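Local coordinates for protein pyroglutatmate porin OpdO (Pseudomonas aeruginosa, PDB 3SZV) that forms an outer-membrane beta-barrel channel that probably lets small carboxylates, perhaps pyroglutamate, enter the bacterium, at residues Gly269-Ala274 / Leu315-Asp320. Numbering follows the deposited sequence.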
# COMPACT_ATOMS: atom_id res chain seq x y z
N GLY A 269 -9.68 -22.87 -8.75
CA GLY A 269 -8.56 -23.75 -8.53
C GLY A 269 -7.26 -22.97 -8.47
O GLY A 269 -7.13 -22.03 -7.68
N ALA A 270 -6.31 -23.34 -9.31
CA ALA A 270 -5.02 -22.68 -9.32
C ALA A 270 -5.05 -21.41 -10.16
O ALA A 270 -4.10 -20.62 -10.12
CB ALA A 270 -3.94 -23.64 -9.83
N HIS A 271 -6.16 -21.20 -10.86
CA HIS A 271 -6.36 -20.03 -11.72
C HIS A 271 -7.10 -18.93 -10.98
O HIS A 271 -7.95 -19.19 -10.13
CB HIS A 271 -7.21 -20.39 -12.92
CG HIS A 271 -6.67 -21.52 -13.74
ND1 HIS A 271 -5.73 -21.34 -14.72
CD2 HIS A 271 -6.96 -22.85 -13.71
CE1 HIS A 271 -5.45 -22.52 -15.27
NE2 HIS A 271 -6.18 -23.44 -14.68
N ALA A 272 -6.79 -17.70 -11.34
CA ALA A 272 -7.54 -16.55 -10.86
C ALA A 272 -7.70 -15.57 -12.00
O ALA A 272 -6.76 -15.32 -12.77
CB ALA A 272 -6.82 -15.91 -9.68
N VAL A 273 -8.91 -15.04 -12.15
CA VAL A 273 -9.18 -14.03 -13.17
C VAL A 273 -9.89 -12.88 -12.51
O VAL A 273 -10.82 -13.08 -11.74
CB VAL A 273 -10.06 -14.59 -14.30
CG1 VAL A 273 -10.39 -13.50 -15.31
CG2 VAL A 273 -9.36 -15.75 -14.99
N ALA A 274 -9.44 -11.65 -12.80
CA ALA A 274 -10.11 -10.48 -12.24
C ALA A 274 -10.46 -9.50 -13.34
O ALA A 274 -9.72 -9.36 -14.32
CB ALA A 274 -9.24 -9.81 -11.18
N LEU A 315 -8.13 -6.43 -17.05
CA LEU A 315 -8.21 -7.89 -16.96
C LEU A 315 -6.90 -8.39 -16.37
O LEU A 315 -5.82 -7.96 -16.78
CB LEU A 315 -8.51 -8.52 -18.32
CG LEU A 315 -9.96 -8.35 -18.79
CD1 LEU A 315 -10.13 -8.78 -20.24
CD2 LEU A 315 -10.92 -9.10 -17.88
N ARG A 316 -7.00 -9.31 -15.40
CA ARG A 316 -5.85 -9.83 -14.69
C ARG A 316 -5.95 -11.34 -14.58
O ARG A 316 -7.03 -11.87 -14.28
CB ARG A 316 -5.77 -9.24 -13.29
CG ARG A 316 -4.66 -9.84 -12.45
CD ARG A 316 -4.57 -9.19 -11.08
NE ARG A 316 -3.73 -9.99 -10.21
CZ ARG A 316 -3.03 -9.51 -9.19
NH1 ARG A 316 -3.08 -8.21 -8.91
NH2 ARG A 316 -2.29 -10.32 -8.46
N TYR A 317 -4.83 -12.01 -14.82
CA TYR A 317 -4.77 -13.47 -14.68
C TYR A 317 -3.65 -13.84 -13.72
O TYR A 317 -2.54 -13.31 -13.82
CB TYR A 317 -4.54 -14.13 -16.04
CG TYR A 317 -4.32 -15.62 -15.95
CD1 TYR A 317 -3.06 -16.18 -16.14
CD2 TYR A 317 -5.38 -16.47 -15.64
CE1 TYR A 317 -2.87 -17.54 -16.03
CE2 TYR A 317 -5.19 -17.84 -15.53
CZ TYR A 317 -3.93 -18.37 -15.73
OH TYR A 317 -3.76 -19.73 -15.61
N ASP A 318 -3.94 -14.77 -12.81
CA ASP A 318 -2.90 -15.34 -11.94
C ASP A 318 -2.93 -16.86 -12.01
O ASP A 318 -3.99 -17.46 -12.13
CB ASP A 318 -3.12 -14.98 -10.46
CG ASP A 318 -3.00 -13.50 -10.18
OD1 ASP A 318 -1.97 -13.09 -9.61
OD2 ASP A 318 -3.95 -12.75 -10.49
N TYR A 319 -1.75 -17.48 -11.91
CA TYR A 319 -1.67 -18.91 -11.76
C TYR A 319 -0.72 -19.25 -10.62
O TYR A 319 0.41 -18.75 -10.57
CB TYR A 319 -1.22 -19.60 -13.06
CG TYR A 319 -1.35 -21.10 -12.98
CD1 TYR A 319 -2.60 -21.71 -13.12
CD2 TYR A 319 -0.25 -21.93 -12.75
CE1 TYR A 319 -2.75 -23.08 -13.04
CE2 TYR A 319 -0.39 -23.31 -12.67
CZ TYR A 319 -1.64 -23.88 -12.81
OH TYR A 319 -1.79 -25.24 -12.73
N ASP A 320 -1.21 -20.08 -9.71
CA ASP A 320 -0.40 -20.58 -8.61
C ASP A 320 0.04 -22.00 -8.94
O ASP A 320 -0.78 -22.90 -9.10
CB ASP A 320 -1.19 -20.51 -7.30
CG ASP A 320 -0.41 -21.04 -6.11
OD1 ASP A 320 -0.04 -20.24 -5.22
OD2 ASP A 320 -0.17 -22.25 -6.07
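Ala270 opens the pairing of 269-274 with 315-320: its carbonyl O accepts a nearly straight bond from Asp320 N (3.0 Å, 169° at the hydrogen), while its methyl CB rests against Tyr319 CE1 at 3.5 Å. The imidazole of His271, in a non-hydrogen-bonded pair with Tyr319, meets two tyrosines, one at its edge and one over a face. Tyr317 OH approaches the ring edge, and a short, bent hydrogen bond of 2.7 Å joins it to His271 ND1. Tyr319 instead brings CE1 over one imidazole face, 3.5 Å above the plane and toward the rim, with the two rings inclined at 57°. In both tyrosines CG is anti to the backbone N (chi1 174° in Tyr317), and both rings lean across to the neighbouring strand. Ala272 follows in a hydrogen-bonded pair, its N and O both bound to Asp318, and its CB touches Asp318 CB on the face away from the aromatic cluster. Val273 returns to the cluster's face, where CG2 reaches the edge of the Tyr317 ring at CD2 (4.1 Å). Ala274 closes the ladder with two backbone bonds to Arg316, the shorter from Ala274 N to Arg316 O at 2.8 Å. Beside these alanines, the extended Arg316 runs along its own strand and grips Asp318 side-on, NE to OD2 (2.8 Å) and NH2 to OD1, both through syn lone pairs and near the guanidinium plane; this probably helps offset the nearby charge of Arg334. Strands 256-268 and 329-343 flank the pair, bonding through Val273 to Leu266 and through Tyr317 to Ser333. The arrangement is that of adjacent antiparallel strands in the wall of an OprD-family outer-membrane beta-barrel, with an aromatic cluster on one face and an Arg-Asp salt bridge on the other.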